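Local coordinates for arginine decarboxylase, A207R protein (Paramecium bursaria Chlorella virus 1, PDB 2NVA) that catalyses the pyridoxal phosphate-dependent decarboxylation of arginine to agmatine, as a viral member of the ornithine decarboxylase-like enzymes with a TIM-barrel domain, at residues 178-182 / 215-220; 30-34 / 251-257; 258-264 / 348-352; 36-40 / 231-235. All coordinates share one frame. Residues are numbered along the deposited sequence.

Contact 1 of 4, residues 178-182 / 215-220. With PL2 ((4-{[(4-{[amino(imino)methyl]amino}butyl)amino]methyl}-5-hydroxy-6-methylpyridin-3-yl)methyl dihydrogen phosphate), chain I.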
# COMPACT_ATOMS: atom_id res chain seq x y z
N GLY A 178 6.08 -11.51 -16.82
CA GLY A 178 6.36 -10.49 -15.83
C GLY A 178 5.67 -9.20 -16.20
O GLY A 178 5.43 -8.94 -17.39
N SER A 179 5.33 -8.40 -15.20
CA SER A 179 4.62 -7.15 -15.42
C SER A 179 5.61 -6.05 -15.84
O SER A 179 6.61 -5.81 -15.15
CB SER A 179 3.82 -6.75 -14.17
OG SER A 179 2.87 -5.74 -14.51
N GLY A 180 5.31 -5.38 -16.95
CA GLY A 180 6.16 -4.31 -17.49
C GLY A 180 7.33 -4.91 -18.24
O GLY A 180 8.49 -4.77 -17.82
N SER A 181 7.03 -5.56 -19.35
CA SER A 181 8.04 -6.25 -20.15
C SER A 181 8.28 -5.53 -21.47
O SER A 181 7.33 -5.14 -22.16
CB SER A 181 7.60 -7.68 -20.44
OG SER A 181 8.54 -8.32 -21.27
N ARG A 182 9.56 -5.33 -21.78
CA ARG A 182 9.98 -4.75 -23.06
C ARG A 182 11.02 -5.67 -23.72
O ARG A 182 11.91 -5.23 -24.44
CB ARG A 182 10.52 -3.33 -22.84
CG ARG A 182 9.48 -2.36 -22.28
CD ARG A 182 9.90 -0.93 -22.54
NE ARG A 182 8.82 0.04 -22.32
CZ ARG A 182 8.55 0.61 -21.15
NH1 ARG A 182 9.27 0.32 -20.06
NH2 ARG A 182 7.58 1.50 -21.05
N GLY A 215 0.15 -11.05 -19.71
CA GLY A 215 0.25 -9.58 -19.80
C GLY A 215 1.67 -9.06 -19.97
O GLY A 215 2.54 -9.74 -20.53
N GLY A 216 1.90 -7.84 -19.49
CA GLY A 216 3.24 -7.27 -19.44
C GLY A 216 3.55 -6.18 -20.44
O GLY A 216 4.46 -5.38 -20.23
N LEU A 217 2.80 -6.15 -21.54
CA LEU A 217 3.09 -5.22 -22.64
C LEU A 217 2.72 -3.77 -22.33
O LEU A 217 1.66 -3.50 -21.73
CB LEU A 217 2.39 -5.67 -23.92
CG LEU A 217 2.72 -7.05 -24.47
CD1 LEU A 217 1.82 -7.32 -25.67
CD2 LEU A 217 4.18 -7.18 -24.86
N HIS A 218 3.60 -2.86 -22.72
CA HIS A 218 3.30 -1.43 -22.66
C HIS A 218 2.76 -0.95 -23.99
O HIS A 218 3.15 -1.46 -25.06
CB HIS A 218 4.57 -0.63 -22.39
CG HIS A 218 5.03 -0.67 -20.97
ND1 HIS A 218 5.90 -1.63 -20.51
CD2 HIS A 218 4.74 0.12 -19.92
CE1 HIS A 218 6.14 -1.42 -19.23
NE2 HIS A 218 5.46 -0.36 -18.85
N ALA A 219 1.90 0.05 -23.94
CA ALA A 219 1.54 0.78 -25.13
C ALA A 219 2.52 1.95 -25.26
O ALA A 219 2.21 3.07 -24.87
CB ALA A 219 0.10 1.28 -25.04
N ASP A 220 3.71 1.69 -25.79
CA ASP A 220 4.76 2.71 -25.90
C ASP A 220 4.53 3.60 -27.13
O ASP A 220 4.58 3.12 -28.25
CB ASP A 220 6.16 2.05 -25.97
CG ASP A 220 6.62 1.53 -24.61
OD1 ASP A 220 6.34 2.19 -23.58
OD2 ASP A 220 7.26 0.45 -24.57
N1 PL2 I . -2.58 -11.41 -15.99
C2 PL2 I . -2.16 -11.87 -14.80
C2A PL2 I . -2.52 -13.30 -14.35
C3 PL2 I . -1.40 -11.02 -13.98
O3 PL2 I . -0.97 -11.51 -12.79
C4 PL2 I . -1.06 -9.71 -14.39
C4A PL2 I . -0.22 -8.74 -13.51
C5 PL2 I . -1.53 -9.31 -15.65
C6 PL2 I . -2.29 -10.18 -16.42
P PL2 I . 0.22 -6.13 -17.10
N PL2 I . 0.70 -9.44 -12.58
CA PL2 I . 0.82 -8.73 -11.30
CG PL2 I . 1.53 -6.58 -10.17
OP2 PL2 I . 1.77 -5.74 -16.99
OP3 PL2 I . -0.61 -4.93 -16.38
OP1 PL2 I . -0.19 -6.33 -18.52
OP4 PL2 I . 0.09 -7.45 -16.19
C5M PL2 I . -1.21 -7.90 -16.20
CB PL2 I . 1.30 -7.28 -11.51
CD PL2 I . 2.05 -5.14 -10.37
NE PL2 I . 2.13 -4.54 -9.02
CZ PL2 I . 2.26 -3.23 -8.74
NH2 PL2 I . 2.31 -2.83 -7.45
NH1 PL2 I . 2.35 -2.33 -9.73
O HOH W 1 5.96 -3.68 -24.04

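Contact 2 of 4, residues 30-34 / 251-257. With PL2 ((4-{[(4-{[amino(imino)methyl]amino}butyl)amino]methyl}-5-hydroxy-6-methylpyridin-3-yl)methyl dihydrogen phosphate), chain I.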
# COMPACT_ATOMS: atom_id res chain seq x y z
N LEU A 30 -7.02 2.74 -28.34
CA LEU A 30 -6.04 1.70 -28.07
C LEU A 30 -6.59 0.29 -28.29
O LEU A 30 -5.83 -0.60 -28.66
CB LEU A 30 -5.46 1.82 -26.64
CG LEU A 30 -4.43 2.96 -26.45
CD1 LEU A 30 -4.15 3.22 -24.99
CD2 LEU A 30 -3.12 2.64 -27.20
N ILE A 31 -7.88 0.10 -28.03
CA ILE A 31 -8.51 -1.19 -28.34
C ILE A 31 -8.49 -1.41 -29.85
O ILE A 31 -8.21 -2.51 -30.32
CB ILE A 31 -9.94 -1.27 -27.77
CG1 ILE A 31 -9.89 -1.28 -26.23
CG2 ILE A 31 -10.67 -2.52 -28.33
CD1 ILE A 31 -11.21 -0.92 -25.57
N ASP A 32 -8.75 -0.35 -30.61
CA ASP A 32 -8.67 -0.44 -32.06
C ASP A 32 -7.25 -0.76 -32.53
O ASP A 32 -7.08 -1.51 -33.49
CB ASP A 32 -9.17 0.85 -32.74
CG ASP A 32 -10.67 1.05 -32.57
OD1 ASP A 32 -11.14 2.18 -32.84
OD2 ASP A 32 -11.37 0.10 -32.16
N GLN A 33 -6.26 -0.19 -31.85
CA GLN A 33 -4.85 -0.46 -32.14
C GLN A 33 -4.49 -1.89 -31.80
O GLN A 33 -3.75 -2.54 -32.53
CB GLN A 33 -3.95 0.51 -31.38
CG GLN A 33 -3.88 1.89 -32.02
CD GLN A 33 -3.27 1.84 -33.41
OE1 GLN A 33 -3.99 1.89 -34.42
NE2 GLN A 33 -1.94 1.72 -33.48
N TRP A 34 -5.00 -2.39 -30.68
CA TRP A 34 -4.75 -3.77 -30.30
C TRP A 34 -5.21 -4.71 -31.42
O TRP A 34 -4.49 -5.63 -31.79
CB TRP A 34 -5.47 -4.14 -29.00
CG TRP A 34 -5.24 -5.58 -28.61
CD1 TRP A 34 -5.91 -6.68 -29.08
CD2 TRP A 34 -4.26 -6.07 -27.69
NE1 TRP A 34 -5.41 -7.83 -28.50
CE2 TRP A 34 -4.40 -7.48 -27.63
CE3 TRP A 34 -3.29 -5.46 -26.87
CZ2 TRP A 34 -3.60 -8.28 -26.81
CZ3 TRP A 34 -2.50 -6.26 -26.06
CH2 TRP A 34 -2.65 -7.65 -26.04
N ALA A 251 -4.91 -12.97 -24.50
CA ALA A 251 -3.90 -12.30 -23.70
C ALA A 251 -4.58 -11.70 -22.46
O ALA A 251 -5.80 -11.60 -22.41
CB ALA A 251 -3.22 -11.21 -24.49
N GLU A 252 -3.76 -11.31 -21.48
CA GLU A 252 -4.28 -10.73 -20.25
C GLU A 252 -3.65 -9.35 -20.01
O GLU A 252 -3.03 -9.13 -18.97
CB GLU A 252 -3.99 -11.66 -19.07
CG GLU A 252 -4.53 -13.09 -19.23
CD GLU A 252 -3.90 -14.08 -18.25
OE1 GLU A 252 -2.93 -13.72 -17.54
OE2 GLU A 252 -4.38 -15.24 -18.18
N PRO A 253 -3.82 -8.43 -20.97
CA PRO A 253 -3.15 -7.14 -20.78
C PRO A 253 -3.84 -6.30 -19.71
O PRO A 253 -5.07 -6.25 -19.66
CB PRO A 253 -3.30 -6.45 -22.15
CG PRO A 253 -4.55 -7.04 -22.72
CD PRO A 253 -4.59 -8.47 -22.23
N GLY A 254 -3.04 -5.64 -18.87
CA GLY A 254 -3.58 -4.66 -17.93
C GLY A 254 -3.08 -3.29 -18.33
O GLY A 254 -3.85 -2.46 -18.85
N ARG A 255 -1.79 -3.06 -18.13
CA ARG A 255 -1.20 -1.73 -18.35
C ARG A 255 -1.27 -1.22 -19.80
O ARG A 255 -1.23 -0.02 -20.02
CB ARG A 255 0.25 -1.67 -17.83
CG ARG A 255 1.25 -2.48 -18.67
CD ARG A 255 2.67 -2.39 -18.14
NE ARG A 255 2.82 -3.05 -16.84
CZ ARG A 255 3.10 -2.41 -15.70
NH1 ARG A 255 3.23 -1.08 -15.67
NH2 ARG A 255 3.22 -3.10 -14.56
N PHE A 256 -1.36 -2.13 -20.77
CA PHE A 256 -1.45 -1.71 -22.17
C PHE A 256 -2.61 -0.73 -22.37
O PHE A 256 -2.46 0.30 -23.03
CB PHE A 256 -1.58 -2.90 -23.14
CG PHE A 256 -1.56 -2.50 -24.60
CD1 PHE A 256 -0.37 -2.51 -25.32
CD2 PHE A 256 -2.74 -2.12 -25.25
CE1 PHE A 256 -0.36 -2.13 -26.68
CE2 PHE A 256 -2.74 -1.74 -26.61
CZ PHE A 256 -1.55 -1.75 -27.31
N PHE A 257 -3.76 -1.05 -21.78
CA PHE A 257 -4.95 -0.19 -21.90
C PHE A 257 -5.07 0.85 -20.80
O PHE A 257 -5.54 1.95 -21.04
CB PHE A 257 -6.22 -1.04 -21.95
CG PHE A 257 -6.27 -1.96 -23.13
CD1 PHE A 257 -6.37 -1.45 -24.42
CD2 PHE A 257 -6.22 -3.34 -22.96
CE1 PHE A 257 -6.41 -2.30 -25.53
CE2 PHE A 257 -6.25 -4.20 -24.07
CZ PHE A 257 -6.35 -3.67 -25.36
N1 PL2 I . -2.58 -11.41 -15.99
C2 PL2 I . -2.16 -11.87 -14.80
C2A PL2 I . -2.52 -13.30 -14.35
C3 PL2 I . -1.40 -11.02 -13.98
O3 PL2 I . -0.97 -11.51 -12.79
C4 PL2 I . -1.06 -9.71 -14.39
C4A PL2 I . -0.22 -8.74 -13.51
C5 PL2 I . -1.53 -9.31 -15.65
C6 PL2 I . -2.29 -10.18 -16.42
P PL2 I . 0.22 -6.13 -17.10
N PL2 I . 0.70 -9.44 -12.58
CA PL2 I . 0.82 -8.73 -11.30
CG PL2 I . 1.53 -6.58 -10.17
OP2 PL2 I . 1.77 -5.74 -16.99
OP3 PL2 I . -0.61 -4.93 -16.38
OP1 PL2 I . -0.19 -6.33 -18.52
OP4 PL2 I . 0.09 -7.45 -16.19
C5M PL2 I . -1.21 -7.90 -16.20
CB PL2 I . 1.30 -7.28 -11.51
CD PL2 I . 2.05 -5.14 -10.37
NE PL2 I . 2.13 -4.54 -9.02
CZ PL2 I . 2.26 -3.23 -8.74
NH2 PL2 I . 2.31 -2.83 -7.45
NH1 PL2 I . 2.35 -2.33 -9.73

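Contact 3 of 4, residues 258-264 / 348-352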
# COMPACT_ATOMS: atom_id res chain seq x y z
N ALA A 258 -4.65 0.48 -19.58
CA ALA A 258 -4.90 1.33 -18.41
C ALA A 258 -3.91 2.49 -18.28
O ALA A 258 -4.26 3.55 -17.76
CB ALA A 258 -4.94 0.49 -17.13
N GLU A 259 -2.67 2.29 -18.72
CA GLU A 259 -1.63 3.32 -18.46
C GLU A 259 -2.07 4.73 -18.88
O GLU A 259 -2.04 5.66 -18.07
CB GLU A 259 -0.30 2.96 -19.11
CG GLU A 259 0.80 4.02 -18.90
CD GLU A 259 2.16 3.62 -19.46
OE1 GLU A 259 2.33 2.47 -19.92
OE2 GLU A 259 3.09 4.47 -19.42
N HIS A 260 -2.48 4.88 -20.13
CA HIS A 260 -2.73 6.20 -20.71
C HIS A 260 -4.16 6.69 -20.49
O HIS A 260 -4.53 7.77 -20.94
CB HIS A 260 -2.41 6.19 -22.21
CG HIS A 260 -1.01 5.74 -22.51
ND1 HIS A 260 0.10 6.41 -22.04
CD2 HIS A 260 -0.55 4.69 -23.23
CE1 HIS A 260 1.19 5.78 -22.45
NE2 HIS A 260 0.82 4.74 -23.18
N TYR A 261 -4.94 5.87 -19.80
CA TYR A 261 -6.34 6.20 -19.55
C TYR A 261 -6.53 7.49 -18.75
O TYR A 261 -7.49 8.24 -18.97
CB TYR A 261 -7.01 5.03 -18.82
CG TYR A 261 -8.47 5.24 -18.43
CD1 TYR A 261 -9.43 5.65 -19.37
CD2 TYR A 261 -8.91 4.96 -17.13
CE1 TYR A 261 -10.77 5.81 -19.01
CE2 TYR A 261 -10.22 5.11 -16.76
CZ TYR A 261 -11.16 5.53 -17.70
OH TYR A 261 -12.48 5.68 -17.33
N SER A 262 -5.63 7.73 -17.80
CA SER A 262 -5.78 8.81 -16.82
C SER A 262 -4.51 9.63 -16.66
O SER A 262 -3.41 9.14 -16.90
CB SER A 262 -6.16 8.24 -15.45
OG SER A 262 -7.34 7.45 -15.52
N VAL A 263 -4.69 10.89 -16.27
CA VAL A 263 -3.60 11.68 -15.66
C VAL A 263 -4.02 11.93 -14.22
O VAL A 263 -5.20 11.86 -13.90
CB VAL A 263 -3.33 13.01 -16.42
CG1 VAL A 263 -2.96 12.74 -17.90
CG2 VAL A 263 -4.52 13.97 -16.33
N LEU A 264 -3.06 12.20 -13.34
CA LEU A 264 -3.37 12.49 -11.94
C LEU A 264 -2.91 13.90 -11.59
O LEU A 264 -1.73 14.18 -11.63
CB LEU A 264 -2.73 11.46 -11.00
CG LEU A 264 -2.95 11.64 -9.49
CD1 LEU A 264 -4.43 11.82 -9.11
CD2 LEU A 264 -2.34 10.44 -8.74
N PRO A 348 1.33 12.64 -16.23
CA PRO A 348 0.78 11.97 -17.41
C PRO A 348 0.77 10.45 -17.25
O PRO A 348 1.57 9.93 -16.49
CB PRO A 348 1.74 12.37 -18.54
CG PRO A 348 2.51 13.56 -18.03
CD PRO A 348 2.59 13.36 -16.53
N SER A 349 -0.12 9.78 -17.99
CA SER A 349 -0.12 8.31 -18.10
C SER A 349 -0.12 7.64 -16.73
O SER A 349 0.74 6.81 -16.41
CB SER A 349 1.05 7.83 -18.98
OG SER A 349 0.96 8.41 -20.29
N TRP A 350 -1.10 8.02 -15.93
CA TRP A 350 -1.15 7.58 -14.53
C TRP A 350 -2.37 6.70 -14.26
O TRP A 350 -3.06 6.87 -13.25
CB TRP A 350 -1.08 8.79 -13.57
CG TRP A 350 -0.32 8.42 -12.33
CD1 TRP A 350 -0.82 8.21 -11.08
CD2 TRP A 350 1.08 8.16 -12.26
NE1 TRP A 350 0.20 7.84 -10.22
CE2 TRP A 350 1.37 7.81 -10.92
CE3 TRP A 350 2.12 8.19 -13.21
CZ2 TRP A 350 2.67 7.47 -10.50
CZ3 TRP A 350 3.42 7.88 -12.79
CH2 TRP A 350 3.68 7.52 -11.45
N GLY A 351 -2.63 5.76 -15.16
CA GLY A 351 -3.81 4.91 -15.05
C GLY A 351 -3.57 3.45 -14.67
O GLY A 351 -4.52 2.73 -14.41
N ALA A 352 -2.30 3.02 -14.65
CA ALA A 352 -1.98 1.60 -14.42
C ALA A 352 -1.37 1.37 -13.04
O ALA A 352 -0.30 1.89 -12.76
CB ALA A 352 -1.05 1.11 -15.50
O HOH W 2 3.45 6.06 -17.02

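Contact 4 of 4, residues 36-40 / 231-235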
# COMPACT_ATOMS: atom_id res chain seq x y z
N ILE A 36 -5.45 -4.19 -34.55
CA ILE A 36 -4.50 -4.13 -35.66
C ILE A 36 -3.14 -4.77 -35.33
O ILE A 36 -2.59 -5.50 -36.16
CB ILE A 36 -4.38 -2.67 -36.28
CG1 ILE A 36 -3.15 -2.55 -37.19
CG2 ILE A 36 -4.24 -1.62 -35.24
CD1 ILE A 36 -3.36 -3.08 -38.58
N LEU A 37 -2.61 -4.51 -34.14
CA LEU A 37 -1.31 -5.05 -33.75
C LEU A 37 -1.34 -6.57 -33.58
O LEU A 37 -0.39 -7.27 -33.93
CB LEU A 37 -0.81 -4.38 -32.46
CG LEU A 37 -0.60 -2.87 -32.52
CD1 LEU A 37 -0.18 -2.34 -31.16
CD2 LEU A 37 0.43 -2.51 -33.58
N PHE A 38 -2.44 -7.06 -33.03
CA PHE A 38 -2.59 -8.47 -32.64
C PHE A 38 -3.86 -9.03 -33.26
O PHE A 38 -4.83 -9.31 -32.55
CB PHE A 38 -2.69 -8.59 -31.12
CG PHE A 38 -1.43 -8.25 -30.39
CD1 PHE A 38 -1.36 -7.10 -29.61
CD2 PHE A 38 -0.32 -9.09 -30.44
CE1 PHE A 38 -0.19 -6.77 -28.92
CE2 PHE A 38 0.85 -8.78 -29.74
CZ PHE A 38 0.90 -7.61 -28.99
N PRO A 39 -3.87 -9.20 -34.59
CA PRO A 39 -5.16 -9.57 -35.18
C PRO A 39 -5.71 -10.94 -34.77
O PRO A 39 -6.89 -11.20 -35.00
CB PRO A 39 -4.89 -9.54 -36.68
CG PRO A 39 -3.42 -9.76 -36.80
CD PRO A 39 -2.80 -9.11 -35.60
N ARG A 40 -4.88 -11.80 -34.18
CA ARG A 40 -5.32 -13.13 -33.77
C ARG A 40 -5.60 -13.24 -32.26
O ARG A 40 -6.07 -14.28 -31.80
CB ARG A 40 -4.29 -14.19 -34.15
CG ARG A 40 -4.24 -14.51 -35.65
CD ARG A 40 -3.49 -15.84 -35.89
NE ARG A 40 -4.11 -17.01 -35.26
CZ ARG A 40 -3.54 -18.21 -35.17
NH1 ARG A 40 -2.31 -18.42 -35.65
NH2 ARG A 40 -4.18 -19.22 -34.58
N SER A 231 4.80 -6.55 -30.60
CA SER A 231 3.73 -7.23 -31.31
C SER A 231 4.20 -8.01 -32.54
O SER A 231 3.76 -9.13 -32.74
CB SER A 231 2.61 -6.25 -31.67
OG SER A 231 3.06 -5.26 -32.58
N ASP A 232 5.09 -7.43 -33.34
CA ASP A 232 5.65 -8.12 -34.52
C ASP A 232 6.31 -9.42 -34.14
O ASP A 232 6.13 -10.46 -34.80
CB ASP A 232 6.69 -7.24 -35.22
CG ASP A 232 6.09 -6.03 -35.88
OD1 ASP A 232 4.88 -6.09 -36.21
OD2 ASP A 232 6.83 -5.01 -36.06
N TYR A 233 7.08 -9.38 -33.06
CA TYR A 233 7.81 -10.57 -32.65
C TYR A 233 6.90 -11.62 -32.01
O TYR A 233 7.08 -12.81 -32.23
CB TYR A 233 9.00 -10.20 -31.76
CG TYR A 233 10.16 -11.18 -31.86
CD1 TYR A 233 10.67 -11.58 -33.10
CD2 TYR A 233 10.73 -11.72 -30.71
CE1 TYR A 233 11.75 -12.49 -33.18
CE2 TYR A 233 11.79 -12.62 -30.77
CZ TYR A 233 12.30 -13.00 -31.98
OH TYR A 233 13.36 -13.92 -32.02
N ILE A 234 5.92 -11.17 -31.22
CA ILE A 234 4.91 -12.08 -30.66
C ILE A 234 4.14 -12.75 -31.79
O ILE A 234 3.95 -13.96 -31.76
CB ILE A 234 3.95 -11.33 -29.70
CG1 ILE A 234 4.65 -11.00 -28.37
CG2 ILE A 234 2.65 -12.12 -29.48
CD1 ILE A 234 3.91 -9.97 -27.50
N ASN A 235 3.74 -11.97 -32.80
CA ASN A 235 3.05 -12.54 -33.97
C ASN A 235 3.90 -13.53 -34.77
O ASN A 235 3.36 -14.50 -35.30
CB ASN A 235 2.49 -11.44 -34.88
CG ASN A 235 1.36 -10.65 -34.21
OD1 ASN A 235 0.70 -11.16 -33.31
ND2 ASN A 235 1.15 -9.42 -34.65
O HOH W 3 1.78 -5.86 -34.96
O HOH W 4 -1.78 -11.89 -33.90

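Contact 1 of 4, residues 178-182 / 215-220
Two irregular loops run side by side here, closest where the CA atoms of Ser179 and Gly216 lie 4.3 Å apart. One nearly straight hydrogen bond joins the backbones, from Ser181 N to Gly216 O at 2.7 Å, and a water extends the link by donating to Ser181 O (2.7 Å) and accepting from His218 N (2.8 Å). Glycine is needed at 216: with phi near 107° a CB would run into Gly178 O, whose distance to Gly216 CA is already just 3.4 Å. At Gly215 a side chain would strike phosphate oxygen OP1 of the PLP-agmatine adduct PL2.

Farther from the phosphate the side chains take over. The guanidinium of Arg182 lies flat on the His218 ring, with centres 3.6 Å apart and planes at 11°, while its edge meets Asp220 in a two-pronged salt bridge: Arg182 NE to Asp220 OD2 at 2.8 Å and Arg182 NH2 to Asp220 OD1 at 2.9 Å. Arginine can stack by its face and pair by its edge at once.

At the buried end, Ser179 OG donates to PL2 OP2 (2.7 Å) and Gly216 N to PL2 OP1 (2.8 Å). Small residues let both loops close on the phosphate. This is the glycine-rich phosphate-binding site of a PLP-dependent TIM barrel, to which the loops after strands 170-174 and 210-212 contribute, together with Gly254 and Arg255 after strand 248-251.

Contact 2 of 4, residues 30-34 / 251-257
Next to the phosphate end of the PLP site, an aromatic cluster of Trp34, Phe256 and Phe257 packs helix 24-37 against the loop and first turn of helix 255-258 that hold the phosphate of PL2. Gly254 N donates to PL2 OP1 (3.0 Å); Arg255 N reaches PL2 OP3 at 2.8 Å and Arg255 NE reaches PL2 OP2 at 2.9 Å. Glycine fits at 254, since a CB would clash with OP3.

Facing helix 24-37, Phe256 offers its face to the edge of Trp34, an edge-to-face pair with centroids 5.2 Å apart and planes at 80°. Pro253 CG makes an off-centre CH-pi contact with the six-membered ring of Trp34, 4.3 Å from its centroid, and Trp34 CZ2 touches Ala251 CB at 3.8 Å. The broad indole thus reaches from Ala251 and Pro253 to Phe256 and Phe257. Ile31 CG1 meets Phe257 CE1 at 3.7 Å.

Trp34 NE1 bonds to Val41 O, and Pro43 of strand 41-46 touches Trp34, Pro253 and Phe257, so the cluster fills the space between helices 24-37 and 255-258, strand 41-46 and the end of strand 248-251.

Contact 3 of 4, residues 258-264 / 348-352
Ala258 starts the contact with its carbonyl: Gly351 CA comes to 3.1 Å from Ala258 O in a CA-H...O contact, an approach that glycine permits because a CB there would collide with that oxygen. The small Ala258 CB also packs on Ala352 CB at 4.3 Å. Next, Glu259 O accepts a hydrogen bond from Gly351 N (3.0 Å), while its carboxylate turns to a water that donates to both Glu259 OE2 and Ser349 O, at 2.9 Å each.

The CA-to-CB bond of His260 points away, but ND1 at the ring edge is hydrogen-bonded to Ser349 OG (2.8 Å); its other nitrogen, NE2, bonds to Ala219 O. Imidazole suits the place by having a polar atom on each flank. With Ser262 the strand begins, and Ser262 O receives Trp350 N at 2.7 Å, the shorter of the two backbone bonds here. The branched Val263 lays CG1 3.8 Å from Pro348 CA. Finally Leu264 CD2 touches Trp350 CD1 at 3.6 Å, an apolar contact that suits the large indole, whose NE1 is hydrogen-bonded to Gly289 O.

The contact lies where helix 255-258 of the barrel leads into strand 262-274 of the mixed sheet. That strand pairs antiparallel with both 18-22 and 344-347, and the 348-352 loop continues the latter toward Tyr353, which binds the cofactor.

Contact 4 of 4, residues 36-40 / 231-235
Hydrogen bonding centres on a carbonyl near the end of helix 24-37: Asn235 ND2 donates to Leu37 O at 2.7 Å. The amide of asparagine is well suited, since its other end, Asn235 OD1, accepts from a water (2.7 Å) that in turn accepts from Arg40 N at 3.1 Å. A second water donates to Leu37 O (2.8 Å) and is hydrogen-bonded to Ser231 OG at 2.8 Å, with a weak 3.4 Å bond to Asp232 OD1. Asparagine and water thus satisfy polar groups where Phe38 leaves helical geometry.

The apolar part is supplied by Phe38. Its ring receives Ser231 CB over one face, a CH-pi contact 3.9 Å from the centroid, and the small serine lets the helix come this close. At the ring edge Phe38 CE2 meets Ile234 CG2 at 3.8 Å.

Leu217 touches both Phe38 and Ile234, and Trp34 meets the Phe38 ring, extending the hydrophobic layer inward. Packing of this sort joins outer helices of a TIM barrel: helices 24-37 and 229-241 each lead into a barrel strand, 41-46 and 248-251, which are neighbours in the parallel sheet.

Overall arrangement
From the N terminus, helix 24-37 and the turn just after it supply the first segments of contacts 2 and 4. Contact 1 then closes a short loop between the turns after two barrel strands. Its loop is nested inside that of contact 4, from 36-40 to 231-235, itself nested inside that of contact 2, from 30-34 to 251-257. Contact 3 follows in series, tying the chain beyond helix 255-258 to the 348-352 loop of the mixed-sheet domain; Arg255 packs on Ala352, joining contact 2 to contact 3. Contacts 1 and 2 share PL2 and meet at Ser179 and Arg255; Leu217 joins contact 1 to contact 4. His260 bonds to Ala219, linking contact 3 to contact 1, whereas contacts 3 and 4 do not touch.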